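Local coordinates for ABC transporter periplasmic peptide-binding protein (Pseudoalteromonas, PDB 4QFO) that probably captures dipeptides in the periplasm for an ABC transporter, and here holds a methionyl-leucine dipeptide, at residues Q29-C34 with I527-A532; M379-I384 with Y412-F417; R383-N388 with V429-A434. One frame throughout, in Å; residues are numbered along the deposited sequence.

Contact 1 of 3, residues Q29-C34 with I527-A532; sequences QGLVYC and ISLANA
The phenol ring of Y33 is met obliquely from the segment I527-A532: L529 CD1 comes within 3.8 Å of Y33 CD2, and I527 CG2 lies 4.3 Å from Y33 CE2. The ring also meets Y244, the two planes at about 50°, while its OH bonds to a bound glycerol, probably left from the crystallisation liquor. Strand 30-35, which runs parallel to both 241-246 and 264-266, packs here against the loop before strand 533-534, near the modelled C-terminus. Its alternate residues L31 and Y33 send their side chains onto the loop I527-A532, which holds a type I beta turn from L529 to A532. Both strand side chains carry CG anti to the backbone N (L31 chi1 -173°, Y33 chi1 -179°), which turns both toward the loop. L529 enters between them, with CD1 also 4.4 Å from L31 CD2, so the contact is wholly apolar and buried. The turn closes with A532 N to L529 O at 3.1 Å, and just before it S528 OG accepts from A530 N, an ST turn. At the far end of the turn, the A532 methyl CB rests 4.0 Å from L31 CD1.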
loop_
_atom_site.group_PDB
_atom_site.type_symbol
_atom_site.label_atom_id
_atom_site.label_comp_id
_atom_site.label_asym_id
_atom_site.label_seq_id
_atom_site.Cartn_x
_atom_site.Cartn_y
_atom_site.Cartn_z
ATOM N N GLN A 29 -14.258 -13.408 -24.153
ATOM C CA GLN A 29 -13.756 -14.072 -22.958
ATOM C C GLN A 29 -13.820 -13.139 -21.731
ATOM O O GLN A 29 -13.858 -11.921 -21.864
ATOM C CB GLN A 29 -12.329 -14.577 -23.211
ATOM C CG GLN A 29 -11.932 -15.815 -22.400
ATOM C CD GLN A 29 -12.956 -16.941 -22.481
ATOM O OE1 GLN A 29 -13.130 -17.573 -23.532
ATOM N NE2 GLN A 29 -13.636 -17.201 -21.362
ATOM N N GLY A 30 -13.854 -13.724 -20.540
ATOM C CA GLY A 30 -13.912 -12.959 -19.312
ATOM C C GLY A 30 -12.945 -13.508 -18.274
ATOM O O GLY A 30 -12.347 -14.566 -18.466
ATOM N N LEU A 31 -12.785 -12.795 -17.165
ATOM C CA LEU A 31 -11.908 -13.268 -16.107
ATOM C C LEU A 31 -12.489 -12.926 -14.733
ATOM O O LEU A 31 -12.995 -11.828 -14.509
ATOM C CB LEU A 31 -10.497 -12.698 -16.293
ATOM C CG LEU A 31 -9.345 -13.177 -15.405
ATOM C CD1 LEU A 31 -8.009 -12.917 -16.080
ATOM C CD2 LEU A 31 -9.376 -12.521 -14.043
ATOM N N VAL A 32 -12.440 -13.895 -13.827
ATOM C CA VAL A 32 -12.967 -13.709 -12.490
ATOM C C VAL A 32 -11.801 -13.750 -11.525
ATOM O O VAL A 32 -11.079 -14.744 -11.449
ATOM C CB VAL A 32 -14.015 -14.790 -12.104
ATOM C CG1 VAL A 32 -14.583 -14.513 -10.710
ATOM C CG2 VAL A 32 -15.130 -14.855 -13.131
ATOM N N TYR A 33 -11.617 -12.647 -10.813
ATOM C CA TYR A 33 -10.576 -12.511 -9.806
ATOM C C TYR A 33 -11.218 -12.549 -8.416
ATOM O O TYR A 33 -12.104 -11.753 -8.122
ATOM C CB TYR A 33 -9.885 -11.176 -10.030
ATOM C CG TYR A 33 -8.739 -10.840 -9.105
ATOM C CD1 TYR A 33 -8.977 -10.426 -7.798
ATOM C CD2 TYR A 33 -7.417 -10.867 -9.558
ATOM C CE1 TYR A 33 -7.940 -10.083 -6.958
ATOM C CE2 TYR A 33 -6.376 -10.520 -8.724
ATOM C CZ TYR A 33 -6.644 -10.132 -7.420
ATOM O OH TYR A 33 -5.627 -9.779 -6.562
ATOM N N CYS A 34 -10.790 -13.498 -7.591
ATOM C CA CYS A 34 -11.200 -13.594 -6.193
ATOM C C CYS A 34 -10.423 -12.633 -5.296
ATOM O O CYS A 34 -9.234 -12.831 -5.034
ATOM C CB CYS A 34 -10.952 -15.005 -5.679
ATOM S SG CYS A 34 -12.415 -15.990 -5.636
ATOM N N ILE A 527 -1.223 -5.187 -8.039
ATOM C CA ILE A 527 -1.503 -6.129 -9.112
ATOM C C ILE A 527 -2.002 -5.405 -10.353
ATOM O O ILE A 527 -2.727 -4.412 -10.247
ATOM C CB ILE A 527 -2.612 -7.110 -8.686
ATOM C CG1 ILE A 527 -2.093 -8.012 -7.579
ATOM C CG2 ILE A 527 -3.093 -7.940 -9.866
ATOM C CD1 ILE A 527 -0.704 -8.479 -7.841
ATOM N N SER A 528 -1.620 -5.905 -11.524
ATOM C CA SER A 528 -2.159 -5.391 -12.774
ATOM C C SER A 528 -2.765 -6.486 -13.649
ATOM O O SER A 528 -2.095 -7.443 -14.008
ATOM C CB SER A 528 -1.088 -4.652 -13.568
ATOM O OG SER A 528 -1.612 -4.239 -14.819
ATOM N N LEU A 529 -4.033 -6.318 -13.997
ATOM C CA LEU A 529 -4.699 -7.192 -14.950
ATOM C C LEU A 529 -4.822 -6.506 -16.317
ATOM O O LEU A 529 -5.567 -6.963 -17.187
ATOM C CB LEU A 529 -6.082 -7.594 -14.427
ATOM C CG LEU A 529 -6.116 -8.387 -13.112
ATOM C CD1 LEU A 529 -7.541 -8.751 -12.726
ATOM C CD2 LEU A 529 -5.263 -9.644 -13.189
ATOM N N ALA A 530 -4.078 -5.415 -16.503
ATOM C CA ALA A 530 -4.159 -4.625 -17.734
ATOM C C ALA A 530 -3.822 -5.458 -18.957
ATOM O O ALA A 530 -4.410 -5.279 -20.022
ATOM C CB ALA A 530 -3.234 -3.388 -17.658
ATOM N N ASN A 531 -2.865 -6.366 -18.802
ATOM C CA ASN A 531 -2.488 -7.261 -19.891
ATOM C C ASN A 531 -2.963 -8.703 -19.748
ATOM O O ASN A 531 -2.578 -9.557 -20.541
ATOM C CB ASN A 531 -0.977 -7.242 -20.098
ATOM C CG ASN A 531 -0.548 -6.127 -21.002
ATOM O OD1 ASN A 531 -0.782 -6.174 -22.219
ATOM N ND2 ASN A 531 0.065 -5.100 -20.424
ATOM N N ALA A 532 -3.788 -8.972 -18.742
ATOM C CA ALA A 532 -4.275 -10.320 -18.499
ATOM C C ALA A 532 -5.084 -10.848 -19.688
ATOM O O ALA A 532 -5.825 -10.101 -20.340
ATOM C CB ALA A 532 -5.124 -10.361 -17.210
#

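Contact 2 of 3, residues M379-I384 with Y412-F417; sequences MPVSRI and YEWNTF. With LEU (leucine), chain D.
The CA atoms of P380 and W414 stand 5.8 Å apart where the loop following strand 372-378 passes the N-terminus of helix 414-422. E413 is the N-cap of that helix: OE2 accepts from N415 N, and OE1 takes both T416 N and T416 OG1, so one carboxylate answers two of the helix's first amides. Around this end the loop packs through W414 and F417. The methyl CG2 of V381 presses onto one face of the indole in a CH-pi contact, 3.7 Å from the centroid of the five-membered ring. P380 fills the corner beside it, its CD 3.8 Å from W414 CE3 and also over a face of the F417 ring, which M379 CA shares. M379 runs alongside the indole, and its sulfur makes an oblique Met-aromatic contact, SD being 4.0 Å from CH2 of W414. R383 closes the row. Bends at chi2 and chi3, both near -60°, curl its chain so that the guanidinium lies with one face toward W414, whose NE1 sits 4.1 Å above the guanidinium centre, the two planes 52° apart. NH1 turns back to S382 O and forms a salt bridge with E36, so NE and NH2 are left for the C-terminal carboxylate of the bound dipeptide, which lies in the guanidinium plane at its edge. R383 thus binds the carboxylate end of the dipeptide: R383 NH2 reaches the leucine O at 3.0 Å, and R383 NE meets the leucine OXT at 3.0 Å, nearly straight (162°).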
loop_
_atom_site.group_PDB
_atom_site.type_symbol
_atom_site.label_atom_id
_atom_site.label_comp_id
_atom_site.label_asym_id
_atom_site.label_seq_id
_atom_site.Cartn_x
_atom_site.Cartn_y
_atom_site.Cartn_z
ATOM N N MET A 379 -4.929 -8.683 11.826
ATOM C CA MET A 379 -5.560 -8.547 10.510
ATOM C C MET A 379 -6.363 -9.780 10.146
ATOM O O MET A 379 -5.904 -10.904 10.346
ATOM C CB MET A 379 -4.502 -8.294 9.434
ATOM C CG MET A 379 -3.494 -7.247 9.833
ATOM S SD MET A 379 -2.352 -6.896 8.516
ATOM C CE MET A 379 -1.340 -8.360 8.579
ATOM N N PRO A 380 -7.569 -9.566 9.601
ATOM C CA PRO A 380 -8.532 -10.613 9.236
ATOM C C PRO A 380 -8.245 -11.276 7.898
ATOM O O PRO A 380 -8.872 -12.292 7.591
ATOM C CB PRO A 380 -9.847 -9.830 9.118
ATOM C CG PRO A 380 -9.423 -8.533 8.585
ATOM C CD PRO A 380 -8.110 -8.224 9.333
ATOM N N VAL A 381 -7.373 -10.688 7.085
ATOM C CA VAL A 381 -7.039 -11.271 5.787
ATOM C C VAL A 381 -5.531 -11.383 5.629
ATOM O O VAL A 381 -4.749 -10.730 6.338
ATOM C CB VAL A 381 -7.608 -10.461 4.604
ATOM C CG1 VAL A 381 -9.139 -10.570 4.540
ATOM C CG2 VAL A 381 -7.180 -9.009 4.691
ATOM N N SER A 382 -5.137 -12.226 4.688
ATOM C CA SER A 382 -3.747 -12.522 4.420
ATOM C C SER A 382 -3.107 -11.363 3.633
ATOM O O SER A 382 -3.715 -10.841 2.702
ATOM C CB SER A 382 -3.685 -13.839 3.644
ATOM O OG SER A 382 -2.385 -14.117 3.179
ATOM N N ARG A 383 -1.915 -10.923 4.038
ATOM C CA ARG A 383 -1.176 -9.903 3.271
ATOM C C ARG A 383 0.197 -10.446 2.856
ATOM O O ARG A 383 0.654 -11.457 3.372
ATOM C CB ARG A 383 -0.977 -8.591 4.051
ATOM C CG ARG A 383 -2.122 -8.141 4.970
ATOM C CD ARG A 383 -3.423 -7.887 4.219
ATOM N NE ARG A 383 -3.300 -6.844 3.206
ATOM C CZ ARG A 383 -3.740 -6.966 1.953
ATOM N NH1 ARG A 383 -4.320 -8.104 1.551
ATOM N NH2 ARG A 383 -3.604 -5.951 1.102
ATOM N N ILE A 384 0.855 -9.770 1.923
ATOM C CA ILE A 384 2.167 -10.214 1.492
ATOM C C ILE A 384 3.091 -10.273 2.698
ATOM O O ILE A 384 3.835 -11.237 2.885
ATOM C CB ILE A 384 2.743 -9.289 0.412
ATOM C CG1 ILE A 384 1.854 -9.334 -0.829
ATOM C CG2 ILE A 384 4.178 -9.699 0.050
ATOM C CD1 ILE A 384 2.042 -8.106 -1.747
ATOM N N TYR A 412 -11.337 -7.580 13.268
ATOM C CA TYR A 412 -12.560 -7.060 12.651
ATOM C C TYR A 412 -12.419 -7.207 11.148
ATOM O O TYR A 412 -11.330 -7.520 10.659
ATOM C CB TYR A 412 -12.754 -5.570 12.946
ATOM C CG TYR A 412 -13.061 -5.206 14.378
ATOM C CD1 TYR A 412 -14.346 -5.332 14.886
ATOM C CD2 TYR A 412 -12.074 -4.693 15.210
ATOM C CE1 TYR A 412 -14.631 -4.987 16.191
ATOM C CE2 TYR A 412 -12.349 -4.343 16.515
ATOM C CZ TYR A 412 -13.625 -4.494 17.002
ATOM O OH TYR A 412 -13.897 -4.144 18.302
ATOM N N GLU A 413 -13.496 -6.943 10.411
ATOM C CA GLU A 413 -13.420 -6.861 8.949
ATOM C C GLU A 413 -12.336 -5.872 8.513
ATOM O O GLU A 413 -12.171 -4.803 9.118
ATOM C CB GLU A 413 -14.772 -6.460 8.351
ATOM C CG GLU A 413 -14.791 -6.381 6.817
ATOM C CD GLU A 413 -14.410 -5.006 6.274
ATOM O OE1 GLU A 413 -14.650 -3.997 6.975
ATOM O OE2 GLU A 413 -13.873 -4.938 5.142
ATOM N N TRP A 414 -11.612 -6.247 7.461
ATOM C CA TRP A 414 -10.393 -5.574 7.006
ATOM C C TRP A 414 -10.477 -4.050 6.959
ATOM O O TRP A 414 -9.689 -3.373 7.613
ATOM C CB TRP A 414 -9.988 -6.135 5.641
ATOM C CG TRP A 414 -8.676 -5.661 5.034
ATOM C CD1 TRP A 414 -8.432 -5.466 3.701
ATOM C CD2 TRP A 414 -7.437 -5.376 5.712
ATOM N NE1 TRP A 414 -7.129 -5.078 3.510
ATOM C CE2 TRP A 414 -6.498 -5.012 4.725
ATOM C CE3 TRP A 414 -7.038 -5.382 7.046
ATOM C CZ2 TRP A 414 -5.186 -4.659 5.031
ATOM C CZ3 TRP A 414 -5.735 -5.037 7.354
ATOM C CH2 TRP A 414 -4.821 -4.684 6.347
ATOM N N ASN A 415 -11.426 -3.513 6.198
ATOM C CA ASN A 415 -11.565 -2.064 6.079
ATOM C C ASN A 415 -11.952 -1.426 7.404
ATOM O O ASN A 415 -11.468 -0.343 7.735
ATOM C CB ASN A 415 -12.568 -1.681 4.987
ATOM C CG ASN A 415 -12.115 -2.109 3.603
ATOM O OD1 ASN A 415 -10.957 -1.917 3.233
ATOM N ND2 ASN A 415 -13.030 -2.692 2.829
ATOM N N THR A 416 -12.819 -2.103 8.158
ATOM C CA THR A 416 -13.261 -1.590 9.444
ATOM C C THR A 416 -12.070 -1.580 10.391
ATOM O O THR A 416 -11.875 -0.638 11.143
ATOM C CB THR A 416 -14.400 -2.447 10.045
ATOM O OG1 THR A 416 -15.477 -2.574 9.098
ATOM C CG2 THR A 416 -14.920 -1.817 11.337
ATOM N N PHE A 417 -11.297 -2.662 10.340
ATOM C CA PHE A 417 -10.048 -2.841 11.084
ATOM C C PHE A 417 -9.074 -1.684 10.870
ATOM O O PHE A 417 -8.608 -1.056 11.825
ATOM C CB PHE A 417 -9.395 -4.142 10.614
ATOM C CG PHE A 417 -8.164 -4.522 11.375
ATOM C CD1 PHE A 417 -8.257 -5.276 12.544
ATOM C CD2 PHE A 417 -6.904 -4.165 10.908
ATOM C CE1 PHE A 417 -7.119 -5.632 13.245
ATOM C CE2 PHE A 417 -5.763 -4.526 11.614
ATOM C CZ PHE A 417 -5.873 -5.262 12.781
HETATM N N LEU D . -1.310 -0.972 2.354
HETATM C CA LEU D . -1.649 -1.869 3.442
HETATM C C LEU D . -2.051 -3.195 2.821
HETATM O O LEU D . -2.640 -3.199 1.732
HETATM C CB LEU D . -2.826 -1.300 4.232
HETATM C CG LEU D . -2.599 -0.472 5.497
HETATM C CD1 LEU D . -1.267 0.238 5.484
HETATM C CD2 LEU D . -3.763 0.500 5.716
HETATM O OXT LEU D . -1.813 -4.279 3.376
#

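Contact 3 of 3, residues R383-N388 with V429-A434; sequences RIYNPN and VLLGWA. With MET (methionine), chain C; LEU (leucine), chain D.
I384 begins the contact with strand 428-434, its CD1 touching the A434 methyl CB at 4.1 Å. Next, Y385 sets CG between its backbone N and carbonyl carbon (chi1 45°), a crowded position that lays the ring flat against the strand. G432 CA makes a CH-pi contact 3.5 Å from the ring centroid, with W433 N over the same face, while R383 CB backs the opposite face 3.6 Å above the ring plane. The Y385 OH donates to OXT of the ligand's leucine at 2.6 Å, the same oxygen that R383 grips. A phenylalanine here lacks the hydroxyl and would probably leave that carboxylate oxygen without one of its donors. N386 turns to the strand through water, its ND2 giving to the water at 3.1 Å and the water giving to L431 O. Its OD1 accepts from N388 N, an Asx turn, and N388 in turn N-caps helix 389-401. Across from the loop, A434 extends the strand pairing to the ligand: A434 N bonds methionine O at 2.9 Å, and methionine N returns a bond to A434 O while lying 3.1 Å above the W433 ring plane; D436 also binds this nitrogen. Loop and strand thus hold the carboxylate and pair with the methionine backbone, a dipeptide-binding site consistent with a family 5 extracellular solute-binding protein.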
loop_
_atom_site.group_PDB
_atom_site.type_symbol
_atom_site.label_atom_id
_atom_site.label_comp_id
_atom_site.label_asym_id
_atom_site.label_seq_id
_atom_site.Cartn_x
_atom_site.Cartn_y
_atom_site.Cartn_z
ATOM N N ARG A 383 -1.915 -10.923 4.038
ATOM C CA ARG A 383 -1.176 -9.903 3.271
ATOM C C ARG A 383 0.197 -10.446 2.856
ATOM O O ARG A 383 0.654 -11.457 3.372
ATOM C CB ARG A 383 -0.977 -8.591 4.051
ATOM C CG ARG A 383 -2.122 -8.141 4.970
ATOM C CD ARG A 383 -3.423 -7.887 4.219
ATOM N NE ARG A 383 -3.300 -6.844 3.206
ATOM C CZ ARG A 383 -3.740 -6.966 1.953
ATOM N NH1 ARG A 383 -4.320 -8.104 1.551
ATOM N NH2 ARG A 383 -3.604 -5.951 1.102
ATOM N N ILE A 384 0.855 -9.770 1.923
ATOM C CA ILE A 384 2.167 -10.214 1.492
ATOM C C ILE A 384 3.091 -10.273 2.698
ATOM O O ILE A 384 3.835 -11.237 2.885
ATOM C CB ILE A 384 2.743 -9.289 0.412
ATOM C CG1 ILE A 384 1.854 -9.334 -0.829
ATOM C CG2 ILE A 384 4.178 -9.699 0.050
ATOM C CD1 ILE A 384 2.042 -8.106 -1.747
ATOM N N TYR A 385 3.004 -9.258 3.548
ATOM C CA TYR A 385 3.920 -9.146 4.668
ATOM C C TYR A 385 3.564 -10.067 5.822
ATOM O O TYR A 385 4.365 -10.253 6.736
ATOM C CB TYR A 385 4.036 -7.691 5.140
ATOM C CG TYR A 385 2.724 -6.946 5.276
ATOM C CD1 TYR A 385 1.965 -7.040 6.436
ATOM C CD2 TYR A 385 2.261 -6.120 4.256
ATOM C CE1 TYR A 385 0.781 -6.344 6.574
ATOM C CE2 TYR A 385 1.076 -5.421 4.378
ATOM C CZ TYR A 385 0.336 -5.543 5.546
ATOM O OH TYR A 385 -0.845 -4.853 5.688
ATOM N N ASN A 386 2.373 -10.659 5.768
ATOM C CA ASN A 386 1.865 -11.482 6.870
ATOM C C ASN A 386 0.678 -12.311 6.410
ATOM O O ASN A 386 -0.437 -11.804 6.313
ATOM C CB ASN A 386 1.464 -10.629 8.087
ATOM C CG ASN A 386 1.086 -11.482 9.311
ATOM O OD1 ASN A 386 0.797 -12.682 9.197
ATOM N ND2 ASN A 386 1.095 -10.859 10.485
ATOM N N PRO A 387 0.933 -13.589 6.098
ATOM C CA PRO A 387 -0.084 -14.485 5.546
ATOM C C PRO A 387 -1.147 -14.899 6.566
ATOM O O PRO A 387 -2.187 -15.396 6.149
ATOM C CB PRO A 387 0.730 -15.703 5.089
ATOM C CG PRO A 387 1.994 -15.658 5.912
ATOM C CD PRO A 387 2.279 -14.193 6.091
ATOM N N ASN A 388 -0.898 -14.696 7.862
ATOM C CA ASN A 388 -1.852 -15.116 8.882
ATOM C C ASN A 388 -1.684 -14.446 10.238
ATOM O O ASN A 388 -1.114 -15.032 11.163
ATOM C CB ASN A 388 -1.794 -16.633 9.070
ATOM C CG ASN A 388 -3.038 -17.179 9.754
ATOM O OD1 ASN A 388 -3.764 -16.450 10.426
ATOM N ND2 ASN A 388 -3.271 -18.469 9.605
ATOM N N VAL A 429 -0.820 -3.808 17.418
ATOM C CA VAL A 429 -1.407 -4.301 16.180
ATOM C C VAL A 429 -0.373 -4.950 15.292
ATOM O O VAL A 429 0.746 -4.453 15.142
ATOM C CB VAL A 429 -2.120 -3.167 15.379
ATOM C CG1 VAL A 429 -1.190 -2.027 15.134
ATOM C CG2 VAL A 429 -2.678 -3.699 14.045
ATOM N N LEU A 430 -0.768 -6.056 14.674
ATOM C CA LEU A 430 0.047 -6.712 13.667
ATOM C C LEU A 430 -0.318 -6.158 12.296
ATOM O O LEU A 430 -1.315 -6.561 11.701
ATOM C CB LEU A 430 -0.174 -8.224 13.697
ATOM C CG LEU A 430 0.202 -8.955 14.987
ATOM C CD1 LEU A 430 -0.274 -10.398 14.940
ATOM C CD2 LEU A 430 1.702 -8.890 15.224
ATOM N N LEU A 431 0.486 -5.223 11.803
ATOM C CA LEU A 431 0.243 -4.626 10.496
ATOM C C LEU A 431 1.488 -4.713 9.622
ATOM O O LEU A 431 2.376 -5.523 9.877
ATOM C CB LEU A 431 -0.210 -3.174 10.639
ATOM C CG LEU A 431 -1.653 -2.881 10.225
ATOM C CD1 LEU A 431 -1.957 -1.397 10.345
ATOM C CD2 LEU A 431 -1.921 -3.373 8.811
ATOM N N GLY A 432 1.550 -3.880 8.590
ATOM C CA GLY A 432 2.684 -3.893 7.687
ATOM C C GLY A 432 2.543 -2.972 6.493
ATOM O O GLY A 432 1.668 -2.108 6.455
ATOM N N TRP A 433 3.417 -3.165 5.512
ATOM C CA TRP A 433 3.453 -2.323 4.329
ATOM C C TRP A 433 4.027 -3.124 3.170
ATOM O O TRP A 433 5.081 -3.736 3.303
ATOM C CB TRP A 433 4.300 -1.084 4.610
ATOM C CG TRP A 433 4.282 -0.004 3.554
ATOM C CD1 TRP A 433 5.278 0.282 2.668
ATOM C CD2 TRP A 433 3.233 0.941 3.291
ATOM N NE1 TRP A 433 4.923 1.342 1.876
ATOM C CE2 TRP A 433 3.672 1.765 2.232
ATOM C CE3 TRP A 433 1.963 1.161 3.838
ATOM C CZ2 TRP A 433 2.890 2.796 1.709
ATOM C CZ3 TRP A 433 1.197 2.199 3.333
ATOM C CH2 TRP A 433 1.658 2.999 2.274
ATOM N N ALA A 434 3.297 -3.174 2.062
ATOM C CA ALA A 434 3.840 -3.667 0.798
ATOM C C ALA A 434 4.195 -2.420 0.011
ATOM O O ALA A 434 3.319 -1.630 -0.324
ATOM C CB ALA A 434 2.824 -4.481 0.055
HETATM N N MET C . 1.303 0.407 0.358
HETATM C CA MET C . -0.020 -0.198 0.472
HETATM C C MET C . -0.162 -1.073 1.703
HETATM O O MET C . 0.738 -1.838 2.047
HETATM C CB MET C . -0.327 -1.043 -0.766
HETATM C CG MET C . -0.899 -0.225 -1.908
HETATM S SD MET C . -0.834 -1.070 -3.511
HETATM C CE MET C . -0.841 -2.792 -3.025
HETATM N N LEU D . -1.310 -0.972 2.354
HETATM C CA LEU D . -1.649 -1.869 3.442
HETATM C C LEU D . -2.051 -3.195 2.821
HETATM O O LEU D . -2.640 -3.199 1.732
HETATM C CB LEU D . -2.826 -1.300 4.232
HETATM C CG LEU D . -2.599 -0.472 5.497
HETATM C CD1 LEU D . -1.267 0.238 5.484
HETATM C CD2 LEU D . -3.763 0.500 5.716
HETATM O OXT LEU D . -1.813 -4.279 3.376
HETATM O O HOH W 1 2.276 -8.014 10.808
#

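In the fold
Contacts 2 and 3 are two sides of one site, their centres 9 Å apart, and share R383 and I384. M379 joins them: M379 SD lies 3.6 Å from L431 CD2, so M379, which flanks W414, also packs on strand 428-434. Together they fix the dipeptide's carboxylate from the loop and its backbone from the strand, with G50 N and T48 O adding bonds to the leucine. Contact 1 is separate, its centre 23 Å from that of contact 2 and 24 Å from that of contact 3, with nearest atoms about 7 Å away in both cases. Its I527 side chain still comes within about 7 Å of the ligand's methionine.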